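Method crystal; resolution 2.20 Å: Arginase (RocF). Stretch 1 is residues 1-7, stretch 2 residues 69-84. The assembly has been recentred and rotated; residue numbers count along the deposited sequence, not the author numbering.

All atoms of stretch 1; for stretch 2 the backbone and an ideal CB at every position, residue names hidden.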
# COMPACT_ATOMS: atom_id res chain seq x y z
N MET A 1 -0.28 -17.47 -7.79
CA MET A 1 -0.36 -16.06 -7.34
C MET A 1 -1.49 -15.32 -8.05
O MET A 1 -1.83 -15.64 -9.19
CB MET A 1 0.97 -15.34 -7.61
CG MET A 1 1.06 -13.96 -6.99
SD MET A 1 2.73 -13.27 -7.07
CE MET A 1 3.63 -14.44 -6.07
N ILE A 2 -2.07 -14.33 -7.37
CA ILE A 2 -3.16 -13.53 -7.93
C ILE A 2 -2.67 -12.09 -8.14
O ILE A 2 -2.12 -11.47 -7.23
CB ILE A 2 -4.39 -13.46 -6.97
CG1 ILE A 2 -4.85 -14.87 -6.57
CG2 ILE A 2 -5.53 -12.70 -7.65
CD1 ILE A 2 -5.37 -15.71 -7.72
N LEU A 3 -2.88 -11.57 -9.34
CA LEU A 3 -2.49 -10.20 -9.63
C LEU A 3 -3.76 -9.36 -9.68
O LEU A 3 -4.63 -9.58 -10.54
CB LEU A 3 -1.75 -10.10 -10.97
CG LEU A 3 -1.45 -8.67 -11.44
CD1 LEU A 3 -0.56 -7.93 -10.45
CD2 LEU A 3 -0.79 -8.71 -12.82
N VAL A 4 -3.87 -8.40 -8.76
CA VAL A 4 -5.03 -7.52 -8.70
C VAL A 4 -4.65 -6.15 -9.25
O VAL A 4 -3.67 -5.55 -8.81
CB VAL A 4 -5.54 -7.35 -7.24
CG1 VAL A 4 -6.78 -6.47 -7.23
CG2 VAL A 4 -5.85 -8.72 -6.62
N GLY A 5 -5.41 -5.68 -10.22
CA GLY A 5 -5.13 -4.38 -10.81
C GLY A 5 -6.30 -3.44 -10.59
O GLY A 5 -7.41 -3.71 -11.04
N LEU A 6 -6.06 -2.35 -9.87
CA LEU A 6 -7.11 -1.37 -9.59
C LEU A 6 -7.24 -0.39 -10.75
O LEU A 6 -6.25 0.01 -11.38
CB LEU A 6 -6.78 -0.59 -8.31
CG LEU A 6 -7.05 -1.19 -6.92
CD1 LEU A 6 -8.34 -0.65 -6.36
CD2 LEU A 6 -7.08 -2.71 -6.99
N GLU A 7 -8.48 0.00 -11.04
CA GLU A 7 -8.76 0.95 -12.11
C GLU A 7 -9.99 1.75 -11.74
O GLU A 7 -10.99 1.18 -11.27
CB GLU A 7 -8.98 0.20 -13.44
CG GLU A 7 -9.26 1.11 -14.63
CD GLU A 7 -9.44 0.34 -15.92
OE1 GLU A 7 -9.85 0.97 -16.92
OE2 GLU A 7 -9.18 -0.88 -15.95
N UNK A 69 -19.02 -2.33 -3.39
CA UNK A 69 -18.18 -2.80 -4.50
C UNK A 69 -16.75 -3.19 -4.15
O UNK A 69 -16.40 -4.37 -4.15
CB UNK A 69 -18.13 -1.71 -5.57
N UNK A 70 -15.92 -2.18 -3.89
CA UNK A 70 -14.52 -2.41 -3.59
C UNK A 70 -14.22 -3.43 -2.50
O UNK A 70 -13.49 -4.39 -2.74
CB UNK A 70 -13.88 -1.08 -3.19
N UNK A 71 -14.76 -3.23 -1.31
CA UNK A 71 -14.50 -4.15 -0.21
C UNK A 71 -14.96 -5.58 -0.49
O UNK A 71 -14.21 -6.53 -0.29
CB UNK A 71 -15.19 -3.64 1.06
N UNK A 72 -16.19 -5.75 -0.99
CA UNK A 72 -16.65 -7.12 -1.28
C UNK A 72 -15.75 -7.84 -2.29
O UNK A 72 -15.45 -9.03 -2.13
CB UNK A 72 -18.08 -7.09 -1.81
N UNK A 73 -15.31 -7.12 -3.33
CA UNK A 73 -14.45 -7.70 -4.35
C UNK A 73 -13.09 -8.09 -3.78
O UNK A 73 -12.57 -9.18 -4.07
CB UNK A 73 -14.27 -6.72 -5.51
N UNK A 74 -12.50 -7.21 -2.97
CA UNK A 74 -11.21 -7.51 -2.39
C UNK A 74 -11.30 -8.66 -1.38
O UNK A 74 -10.35 -9.43 -1.22
CB UNK A 74 -10.64 -6.26 -1.72
N UNK A 75 -12.44 -8.79 -0.70
CA UNK A 75 -12.59 -9.89 0.25
C UNK A 75 -12.54 -11.20 -0.52
O UNK A 75 -11.95 -12.17 -0.07
CB UNK A 75 -13.89 -9.77 1.04
N UNK A 76 -13.17 -11.22 -1.70
CA UNK A 76 -13.16 -12.42 -2.54
C UNK A 76 -11.72 -12.81 -2.85
O UNK A 76 -11.37 -13.99 -2.85
CB UNK A 76 -13.95 -12.19 -3.83
N UNK A 77 -10.89 -11.81 -3.12
CA UNK A 77 -9.49 -12.07 -3.43
C UNK A 77 -8.75 -12.60 -2.19
O UNK A 77 -8.08 -13.63 -2.26
CB UNK A 77 -8.82 -10.80 -3.95
N UNK A 78 -8.90 -11.91 -1.07
CA UNK A 78 -8.21 -12.32 0.15
C UNK A 78 -8.68 -13.64 0.74
O UNK A 78 -8.01 -14.22 1.60
CB UNK A 78 -8.37 -11.23 1.21
N UNK A 79 -9.84 -14.12 0.30
CA UNK A 79 -10.37 -15.38 0.80
C UNK A 79 -9.74 -16.59 0.10
O UNK A 79 -9.84 -17.71 0.59
CB UNK A 79 -11.89 -15.41 0.62
N UNK A 80 -9.10 -16.36 -1.04
CA UNK A 80 -8.43 -17.43 -1.77
C UNK A 80 -7.10 -17.70 -1.07
O UNK A 80 -6.57 -16.83 -0.37
CB UNK A 80 -8.22 -17.06 -3.24
N UNK A 81 -6.55 -18.90 -1.26
CA UNK A 81 -5.29 -19.27 -0.62
C UNK A 81 -4.08 -18.66 -1.33
O UNK A 81 -3.04 -18.42 -0.73
CB UNK A 81 -5.15 -20.79 -0.58
N UNK A 82 -4.24 -18.42 -2.63
CA UNK A 82 -3.19 -17.87 -3.47
C UNK A 82 -2.70 -16.49 -3.03
O UNK A 82 -3.49 -15.62 -2.67
CB UNK A 82 -3.69 -17.79 -4.91
N UNK A 83 -1.38 -16.29 -3.08
CA UNK A 83 -0.77 -15.02 -2.68
C UNK A 83 -1.18 -13.89 -3.61
O UNK A 83 -1.10 -14.01 -4.83
CB UNK A 83 0.75 -15.14 -2.65
N UNK A 84 -1.63 -12.76 -3.04
CA UNK A 84 -2.05 -11.64 -3.89
C UNK A 84 -1.06 -10.49 -4.04
O UNK A 84 -0.52 -9.97 -3.05
CB UNK A 84 -3.36 -11.07 -3.34

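The strand of stretch 1 and the helix of stretch 2 run nearly antiparallel (166° between axes, 10.7 Å at closest approach), and after the helix the chain turns back to lie beside the start of stretch 1. Position 69 has no atom of stretch 1 within 5.5 Å of its ideal CB, so stretch 1 sets no preference; it is Asn69. At position 70 CA-to-CB points sideways. The nearest CA of stretch 1 is that of Leu6, 9.6 Å from the CA of 70, but Leu6 CD1 comes to 6.4 Å from the ideal CB, so a medium-sized apolar chain such as leucine, isoleucine or methionine would reach it. It is Leu70, whose CD1 lies 4.2 Å from Leu6 CD1.

Positions 71, 72 and 73 are out of reach, and stretch 1 sets no preference. They are Ile71, Pro72 and Cys73. A proline has no amide hydrogen, and the helix is kinked where the N of Pro72 has no bond to the turn before.

Position 74 comes one turn after 70, again with CA-to-CB sideways and nothing near the ideal CB. The amide donates to Leu70 O at 3.0 Å, so the backbone is helical; a long, flexible apolar chain could bend toward Val4, and leucine or methionine would serve. Met74, with all three chi angles m, brings SD to 4.0 Å from Val4 CG1. Positions 75 and 76 are out of reach and hold Lys75 and Glu76.

Position 77 points toward the strand: its ideal CB is 4.5 Å from Val4 CG2 and 5.3 Å from Ile2 CG2. So short a gap and two aliphatic neighbours favour a compact apolar residue such as alanine, valine or isoleucine. Val77, chi1 t, places CG1 3.8 Å from Val4 CG2 and 4.4 Å from Ile2 CG2, touching both with one methyl. Positions 78 and 79 are out of reach: Phe78 and Glu79.

At position 80 CA-to-CB points toward stretch 1, 5.2 Å from Ile2 CG1, with phi/psi of -79/157°, no longer helical. Leucine, methionine or a long polar chain with an aliphatic stem could all fit. It is Lys80, whose NZ ends 3.5 Å from Ile2 CD1. Position 81 points away and is Lys81, poorly ordered.

Position 82 has its ideal CB 3.6 Å from Ile2 CG1 and 4.5 Å from Met1 CA, close to the chain's amino terminus. An apolar stem would suit Ile2, while an acidic end could meet the charged amine; aspartate or glutamate would supply the charge, glutamine only a neutral acceptor. Glu82 packs CB 3.6 Å from Ile2 CG1 and accepts a very short hydrogen bond, also a salt bridge, from Met1 N to OE1 at 2.5 Å.

Position 83 offers its carbonyl to Ile2 N whatever its side chain. The ideal CB, directed sideways, lies 4.5 Å from Met1 CG, inviting an apolar or aromatic group. In Phe83, O accepts from Ile2 N at 2.7 Å and 172°, while CD2 is 4.2 Å from Met1 CE.

Position 84 forms a parallel bridge with Ile2. The ideal CB is 4.1 Å from Ile2 O and 4.7 Å from Val4 CG2, so a modest apolar side chain would suit. It is Pro84, which has no amide hydrogen to give; its CA approaches Ile2 O at 3.3 Å in a CA-H...O contact.

Stretch 2, residues 69-84: NLIPCMKEVFEKKEFP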
# COMPACT_ATOMS: atom_id res chain seq x y z
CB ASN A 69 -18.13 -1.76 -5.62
CG ASN A 69 -19.44 -1.62 -6.35
OD1 ASN A 69 -20.42 -1.09 -5.81
ND2 ASN A 69 -19.48 -2.09 -7.59
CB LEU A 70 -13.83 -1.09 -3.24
CG LEU A 70 -12.34 -1.20 -2.92
CD1 LEU A 70 -11.60 -1.86 -4.08
CD2 LEU A 70 -11.77 0.19 -2.66
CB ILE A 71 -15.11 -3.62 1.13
CG1 ILE A 71 -14.36 -2.35 1.56
CG2 ILE A 71 -14.99 -4.66 2.23
CD1 ILE A 71 -14.87 -1.71 2.86
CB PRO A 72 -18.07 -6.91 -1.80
CG PRO A 72 -18.52 -5.70 -1.02
CD PRO A 72 -17.31 -4.79 -1.11
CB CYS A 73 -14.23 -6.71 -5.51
SG CYS A 73 -15.65 -6.49 -6.61
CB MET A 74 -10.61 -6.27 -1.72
CG MET A 74 -10.17 -5.17 -2.69
SD MET A 74 -9.12 -5.78 -4.06
CE MET A 74 -7.72 -6.48 -3.15
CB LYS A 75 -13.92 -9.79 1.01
CG LYS A 75 -13.99 -8.63 1.99
CD LYS A 75 -15.19 -8.77 2.93
CE LYS A 75 -15.06 -10.02 3.80
NZ LYS A 75 -16.14 -10.11 4.82
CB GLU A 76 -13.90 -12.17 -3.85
CG GLU A 76 -15.40 -12.00 -3.70
CD GLU A 76 -16.11 -11.84 -5.04
OE1 GLU A 76 -17.35 -11.72 -5.05
OE2 GLU A 76 -15.43 -11.82 -6.09
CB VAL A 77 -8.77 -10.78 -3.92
CG1 VAL A 77 -7.26 -11.02 -4.01
CG2 VAL A 77 -9.32 -10.36 -5.27
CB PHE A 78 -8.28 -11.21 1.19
CG PHE A 78 -7.50 -9.97 0.81
CD1 PHE A 78 -6.19 -10.07 0.34
CD2 PHE A 78 -8.08 -8.71 0.95
CE1 PHE A 78 -5.46 -8.92 0.01
CE2 PHE A 78 -7.35 -7.56 0.62
CZ PHE A 78 -6.04 -7.66 0.15
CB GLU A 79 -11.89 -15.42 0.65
CG GLU A 79 -12.61 -14.54 1.67
CD GLU A 79 -14.10 -14.44 1.43
OE1 GLU A 79 -14.79 -13.81 2.26
OE2 GLU A 79 -14.58 -15.00 0.43
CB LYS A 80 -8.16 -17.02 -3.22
CG LYS A 80 -9.40 -16.65 -4.01
CD LYS A 80 -9.07 -16.44 -5.48
CE LYS A 80 -8.57 -17.73 -6.12
NZ LYS A 80 -8.27 -17.59 -7.58
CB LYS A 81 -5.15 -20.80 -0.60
CG LYS A 81 -6.39 -21.54 -0.14
CD LYS A 81 -6.78 -21.18 1.28
CE LYS A 81 -8.00 -21.96 1.73
NZ LYS A 81 -9.16 -21.73 0.83
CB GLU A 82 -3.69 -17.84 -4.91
CG GLU A 82 -2.60 -18.02 -5.94
CD GLU A 82 -3.12 -18.68 -7.19
OE1 GLU A 82 -2.37 -18.76 -8.18
OE2 GLU A 82 -4.29 -19.13 -7.18
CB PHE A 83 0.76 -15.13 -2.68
CG PHE A 83 1.43 -14.00 -1.97
CD1 PHE A 83 1.66 -14.05 -0.60
CD2 PHE A 83 1.79 -12.85 -2.67
CE1 PHE A 83 2.23 -12.96 0.07
CE2 PHE A 83 2.36 -11.76 -2.00
CZ PHE A 83 2.57 -11.82 -0.64
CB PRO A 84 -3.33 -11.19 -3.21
CG PRO A 84 -2.93 -11.28 -1.75
CD PRO A 84 -2.15 -12.60 -1.67
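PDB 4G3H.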